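Local coordinates for FAD:protein FMN transferase (PDB 6NXI) that probably transfers the FMN moiety of FAD onto a threonine hydroxyl of a target flavoprotein, using magnesium and releasing AMP, at residues I132-I137 / K144-L149; R198-K203 / S210-I215. All coordinates share one frame; numbering follows the deposited sequence.

Contact 1. Residues I132-I137 / K144-L149; sequences IEHLTI and KDIPEL
At the open end of the beta hairpin formed by strands 135-138 and 141-144, H134 and D145 join through a histidine-carboxylate hydrogen bond. H134 ND1 donates to D145 OD1 over 2.6 Å, with the N-H...O angle bent to 143°. The acceptor is the syn lone pair of OD1, and the carboxylate plane stands 73° from the imidazole. D145 CG sits between its backbone N and carbonyl carbon (chi1 68°), on the side of H134, and a chi2 close to zero brings OD1 to ND1.

The backbones of the same two residues also bond: D145 N gives its hydrogen to H134 O at 3.0 Å. I146 covers one face of the ring, its CD1 lying 3.9 Å from the H134 ring centroid and almost on the normal, a CH-pi contact. E133 CG lies over the opposite face. Histidine suits this place because its edge can donate while its faces accept aliphatic carbon. L149 reaches in with both methyls: CD1 comes within 3.5 Å of H134 CB, and CD2 packs on L135 CB. Beside the pair, a water lies within hydrogen-bonding distance of both E133 O and D145 OD2.

K144 pairs with L135, but its chain bends at chi3 and NZ ends away, bonding to H65 O, F62 O and, in the type I turn I146-L149, to L149 O and weakly P147 O; the F62 ring makes a cation-pi contact. Such is an antiparallel hairpin extended past its L135-K144 bridge by a His-carboxylate hydrogen bond and a type I turn, with L135 resting on helix 75-90.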
loop_
_atom_site.group_PDB
_atom_site.type_symbol
_atom_site.label_atom_id
_atom_site.label_comp_id
_atom_site.label_asym_id
_atom_site.label_seq_id
_atom_site.Cartn_x
_atom_site.Cartn_y
_atom_site.Cartn_z
ATOM N N ILE A 132 0.782 16.400 7.403
ATOM C CA ILE A 132 1.760 16.351 6.288
ATOM C C ILE A 132 2.547 17.671 6.256
ATOM O O ILE A 132 3.679 17.633 5.773
ATOM C CB ILE A 132 1.023 16.060 4.962
ATOM C CG1 ILE A 132 1.988 15.558 3.882
ATOM C CG2 ILE A 132 0.234 17.260 4.492
ATOM C CD1 ILE A 132 2.491 14.164 4.101
ATOM N N GLU A 133 1.920 18.765 6.662
ATOM C CA GLU A 133 2.527 20.124 6.566
ATOM C C GLU A 133 3.807 20.157 7.404
ATOM O O GLU A 133 4.669 21.056 7.123
ATOM C CB GLU A 133 1.534 21.206 6.989
ATOM C CG GLU A 133 1.135 21.147 8.467
ATOM C CD GLU A 133 0.059 20.148 8.884
ATOM O OE1 GLU A 133 -0.494 19.427 7.978
ATOM O OE2 GLU A 133 -0.319 20.181 10.134
ATOM N N HIS A 134 3.940 19.258 8.382
ATOM C CA HIS A 134 5.073 19.213 9.343
ATOM C C HIS A 134 6.312 18.572 8.716
ATOM O O HIS A 134 7.402 18.674 9.335
ATOM C CB HIS A 134 4.717 18.521 10.649
ATOM C CG HIS A 134 3.639 19.176 11.438
ATOM N ND1 HIS A 134 3.789 20.433 12.057
ATOM C CD2 HIS A 134 2.412 18.734 11.757
ATOM C CE1 HIS A 134 2.677 20.724 12.698
ATOM N NE2 HIS A 134 1.817 19.678 12.550
ATOM N N LEU A 135 6.150 17.919 7.564
ATOM C CA LEU A 135 7.190 17.090 6.927
ATOM C C LEU A 135 7.648 17.821 5.664
ATOM O O LEU A 135 6.787 18.125 4.825
ATOM C CB LEU A 135 6.595 15.716 6.579
ATOM C CG LEU A 135 7.558 14.729 5.904
ATOM C CD1 LEU A 135 8.734 14.370 6.807
ATOM C CD2 LEU A 135 6.823 13.473 5.502
ATOM N N THR A 136 8.953 18.023 5.499
ATOM C CA THR A 136 9.490 18.594 4.239
ATOM C C THR A 136 10.672 17.755 3.742
ATOM O O THR A 136 11.410 17.130 4.554
ATOM C CB THR A 136 9.775 20.093 4.410
ATOM O OG1 THR A 136 10.540 20.274 5.595
ATOM C CG2 THR A 136 8.511 20.911 4.557
ATOM N N ILE A 137 10.853 17.814 2.416
ATOM C CA ILE A 137 12.007 17.195 1.716
ATOM C C ILE A 137 12.941 18.314 1.255
ATOM O O ILE A 137 12.465 19.314 0.671
ATOM C CB ILE A 137 11.536 16.327 0.548
ATOM C CG1 ILE A 137 10.705 15.151 1.063
ATOM C CG2 ILE A 137 12.730 15.893 -0.274
ATOM C CD1 ILE A 137 10.207 14.243 -0.038
ATOM N N LYS A 144 11.408 17.620 10.065
ATOM C CA LYS A 144 10.129 17.638 10.802
ATOM C C LYS A 144 10.160 18.869 11.693
ATOM O O LYS A 144 11.184 19.031 12.377
ATOM C CB LYS A 144 9.948 16.340 11.589
ATOM C CG LYS A 144 11.117 15.940 12.479
ATOM C CD LYS A 144 11.146 14.467 12.878
ATOM C CE LYS A 144 10.493 14.208 14.210
ATOM N NZ LYS A 144 10.666 12.797 14.611
ATOM N N ASP A 145 9.119 19.703 11.616
ATOM C CA ASP A 145 9.112 21.027 12.297
ATOM C C ASP A 145 8.573 20.818 13.702
ATOM O O ASP A 145 8.552 21.795 14.478
ATOM C CB ASP A 145 8.349 22.084 11.509
ATOM C CG ASP A 145 6.851 21.888 11.412
ATOM O OD1 ASP A 145 6.288 20.962 12.090
ATOM O OD2 ASP A 145 6.252 22.669 10.658
ATOM N N ILE A 146 8.167 19.593 14.026
ATOM C CA ILE A 146 7.796 19.224 15.424
ATOM C C ILE A 146 8.514 17.922 15.763
ATOM O O ILE A 146 8.627 17.014 14.927
ATOM C CB ILE A 146 6.275 19.139 15.675
ATOM C CG1 ILE A 146 5.554 18.138 14.770
ATOM C CG2 ILE A 146 5.629 20.512 15.563
ATOM C CD1 ILE A 146 4.159 17.818 15.228
ATOM N N PRO A 147 9.042 17.820 17.000
ATOM C CA PRO A 147 9.840 16.669 17.424
ATOM C C PRO A 147 9.111 15.319 17.459
ATOM O O PRO A 147 9.755 14.322 17.300
ATOM C CB PRO A 147 10.349 17.057 18.827
ATOM C CG PRO A 147 9.436 18.168 19.289
ATOM C CD PRO A 147 8.957 18.866 18.039
ATOM N N GLU A 148 7.796 15.307 17.673
ATOM C CA GLU A 148 7.059 14.058 17.975
ATOM C C GLU A 148 6.532 13.432 16.677
ATOM O O GLU A 148 5.768 12.434 16.787
ATOM C CB GLU A 148 5.882 14.351 18.919
ATOM C CG GLU A 148 6.279 15.055 20.203
ATOM C CD GLU A 148 6.325 16.580 20.167
ATOM O OE1 GLU A 148 6.168 17.180 19.066
ATOM O OE2 GLU A 148 6.491 17.186 21.277
ATOM N N LEU A 149 6.791 14.055 15.521
ATOM C CA LEU A 149 6.237 13.605 14.215
ATOM C C LEU A 149 6.641 12.146 14.059
ATOM O O LEU A 149 7.790 11.828 14.356
ATOM C CB LEU A 149 6.750 14.436 13.029
ATOM C CG LEU A 149 5.837 14.403 11.799
ATOM C CD1 LEU A 149 4.626 15.292 11.984
ATOM C CD2 LEU A 149 6.592 14.817 10.569
HETATM O O HOH W 1 7.007 22.215 7.683
#

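Contact 2. Residues R198-K203 / S210-I215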
loop_
_atom_site.group_PDB
_atom_site.type_symbol
_atom_site.label_atom_id
_atom_site.label_comp_id
_atom_site.label_asym_id
_atom_site.label_seq_id
_atom_site.Cartn_x
_atom_site.Cartn_y
_atom_site.Cartn_z
ATOM N N ARG A 198 -3.735 -13.996 -14.145
ATOM C CA ARG A 198 -5.155 -13.873 -13.720
ATOM C C ARG A 198 -5.191 -13.480 -12.247
ATOM O O ARG A 198 -4.529 -14.102 -11.386
ATOM C CB ARG A 198 -5.899 -15.188 -14.025
ATOM C CG ARG A 198 -5.930 -15.512 -15.513
ATOM C CD ARG A 198 -6.427 -16.896 -15.906
ATOM N NE ARG A 198 -7.893 -16.857 -15.960
ATOM C CZ ARG A 198 -8.748 -17.635 -15.284
ATOM N NH1 ARG A 198 -8.343 -18.606 -14.474
ATOM N NH2 ARG A 198 -10.049 -17.443 -15.447
ATOM N N ILE A 199 -5.873 -12.366 -11.919
ATOM C CA ILE A 199 -6.030 -12.023 -10.487
ATOM C C ILE A 199 -7.536 -12.023 -10.231
ATOM O O ILE A 199 -8.318 -11.880 -11.159
ATOM C CB ILE A 199 -5.365 -10.673 -10.134
ATOM C CG1 ILE A 199 -6.156 -9.550 -10.783
ATOM C CG2 ILE A 199 -3.871 -10.660 -10.542
ATOM C CD1 ILE A 199 -5.788 -8.193 -10.275
ATOM N N ALA A 200 -7.932 -12.179 -8.994
ATOM C CA ALA A 200 -9.363 -12.145 -8.614
ATOM C C ALA A 200 -9.672 -10.877 -7.839
ATOM O O ALA A 200 -8.906 -10.493 -6.943
ATOM C CB ALA A 200 -9.687 -13.393 -7.835
ATOM N N ILE A 201 -10.772 -10.226 -8.214
ATOM C CA ILE A 201 -11.373 -9.154 -7.382
ATOM C C ILE A 201 -12.509 -9.777 -6.569
ATOM O O ILE A 201 -13.402 -10.357 -7.178
ATOM C CB ILE A 201 -11.838 -7.968 -8.227
ATOM C CG1 ILE A 201 -10.687 -7.485 -9.126
ATOM C CG2 ILE A 201 -12.376 -6.901 -7.274
ATOM C CD1 ILE A 201 -10.658 -6.011 -9.373
ATOM N N GLU A 202 -12.403 -9.680 -5.249
ATOM C CA GLU A 202 -13.401 -10.220 -4.293
ATOM C C GLU A 202 -14.585 -9.249 -4.290
ATOM O O GLU A 202 -14.389 -8.031 -4.125
ATOM C CB GLU A 202 -12.800 -10.445 -2.907
ATOM C CG GLU A 202 -11.758 -11.550 -2.855
ATOM C CD GLU A 202 -12.274 -12.976 -2.987
ATOM O OE1 GLU A 202 -13.462 -13.223 -2.679
ATOM O OE2 GLU A 202 -11.481 -13.847 -3.405
ATOM N N LYS A 203 -15.768 -9.779 -4.535
ATOM C CA LYS A 203 -17.014 -8.986 -4.564
ATOM C C LYS A 203 -17.831 -9.439 -3.361
ATOM O O LYS A 203 -17.984 -10.633 -3.132
ATOM C CB LYS A 203 -17.764 -9.214 -5.877
ATOM C CG LYS A 203 -16.957 -9.003 -7.144
ATOM C CD LYS A 203 -16.408 -7.602 -7.297
ATOM C CE LYS A 203 -15.972 -7.306 -8.719
ATOM N NZ LYS A 203 -17.117 -7.406 -9.661
ATOM N N SER A 210 -19.030 -16.122 -1.240
ATOM C CA SER A 210 -17.730 -15.663 -1.800
ATOM C C SER A 210 -17.894 -15.525 -3.316
ATOM O O SER A 210 -18.263 -16.534 -3.953
ATOM C CB SER A 210 -16.610 -16.618 -1.438
ATOM O OG SER A 210 -15.345 -15.970 -1.466
ATOM N N VAL A 211 -17.712 -14.322 -3.873
ATOM C CA VAL A 211 -17.783 -14.097 -5.348
ATOM C C VAL A 211 -16.444 -13.505 -5.772
ATOM O O VAL A 211 -16.045 -12.489 -5.194
ATOM C CB VAL A 211 -18.939 -13.178 -5.785
ATOM C CG1 VAL A 211 -19.291 -13.407 -7.249
ATOM C CG2 VAL A 211 -20.165 -13.341 -4.907
ATOM N N GLN A 212 -15.767 -14.176 -6.696
ATOM C CA GLN A 212 -14.508 -13.695 -7.313
ATOM C C GLN A 212 -14.787 -13.307 -8.764
ATOM O O GLN A 212 -15.381 -14.114 -9.499
ATOM C CB GLN A 212 -13.456 -14.803 -7.266
ATOM C CG GLN A 212 -12.773 -14.963 -5.917
ATOM C CD GLN A 212 -11.509 -15.785 -6.040
ATOM O OE1 GLN A 212 -11.317 -16.517 -7.007
ATOM N NE2 GLN A 212 -10.603 -15.639 -5.083
ATOM N N GLU A 213 -14.338 -12.129 -9.180
ATOM C CA GLU A 213 -14.226 -11.768 -10.607
ATOM C C GLU A 213 -12.754 -11.870 -11.047
ATOM O O GLU A 213 -11.930 -11.070 -10.562
ATOM C CB GLU A 213 -14.740 -10.353 -10.840
ATOM C CG GLU A 213 -14.611 -9.953 -12.292
ATOM C CD GLU A 213 -15.479 -8.788 -12.736
ATOM O OE1 GLU A 213 -15.917 -8.010 -11.868
ATOM O OE2 GLU A 213 -15.692 -8.664 -13.960
ATOM N N ILE A 214 -12.473 -12.744 -12.003
ATOM C CA ILE A 214 -11.079 -12.941 -12.481
ATOM C C ILE A 214 -10.837 -12.002 -13.664
ATOM O O ILE A 214 -11.580 -12.130 -14.665
ATOM C CB ILE A 214 -10.823 -14.410 -12.840
ATOM C CG1 ILE A 214 -10.966 -15.289 -11.601
ATOM C CG2 ILE A 214 -9.438 -14.527 -13.508
ATOM C CD1 ILE A 214 -10.943 -16.782 -11.876
ATOM N N ILE A 215 -9.831 -11.117 -13.549
ATOM C CA ILE A 215 -9.418 -10.161 -14.609
ATOM C C ILE A 215 -7.949 -10.397 -14.981
ATOM O O ILE A 215 -7.178 -10.989 -14.184
ATOM C CB ILE A 215 -9.662 -8.712 -14.169
ATOM C CG1 ILE A 215 -8.768 -8.287 -13.005
ATOM C CG2 ILE A 215 -11.129 -8.505 -13.815
ATOM C CD1 ILE A 215 -8.556 -6.799 -12.873
#
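I199 and I215 face each other across a two-stranded antiparallel hairpin, their CG1 atoms 3.7 Å apart. In both, CG1 lies between the backbone N and the carbonyl carbon (chi1 69° and 67°), which brings the two branches together. I215 CD1 extends the apolar patch to I201 CD1. Branched apolar residues suit the I199, I201 and I215 end of this face, which is turned into the protein.

The strands are held by paired backbone bonds. I199 and I215 exchange two, and so do the next pair, I201 N to E213 O and E213 N to I201 O, both 2.8 Å and nearly straight. K203 N adds another to V211 O. Farther along the isoleucine face the chemistry becomes ionic: K203 NZ forms a salt bridge with E213 OE1 at 2.6 Å, meeting the oxygen nearly along its C-O axis. The E213 chain is extended while that of K203 is bent at chi2 and chi4, and the ammonium has a second acid, E306, which probably favours its charged state.

The other face, that of A200, E202, Q212 and I214, is looser and more open to solvent. Q212 NE2 donates to E202 OE2 at 2.6 Å, with the oxygen in the amide plane, although the carboxylate is turned 60° from that amide. A200, having only CB, lets the Q212 amide lie against it, A200 CB being 3.5 Å from Q212 CD. At the hairpin's open end R198 bends at chi3 and lays one guanidinium face over I214 CG2, off centre, so that a methyl partly covers a charged group.

I199 rests on I185 and L187 of strand 184-188, whereas I201 and K203 lean on L295 of strand 294-299, placing the hairpin's buried face against strands of the large antiparallel sheet.

Overall arrangement
The two contacts lie on opposite sides of the chain's centre, about 40 Å apart between their centres, and share no strand. Both are partly buried and join neighbouring parts of the chain through antiparallel pairing, but to different extents. Contact 1, in a small sheet beside helix 75-90, has a single bridge, so side chains around one histidine do much of the joining. Contact 2 runs in register along whole strands, burying 678 Å² against 302 Å², with isoleucines and a salt bridge toward the eight-stranded sheet and a mixed, more exposed face outward. The side chain nearest the FAD is about 11 Å away in contact 1 and about 14 Å in contact 2.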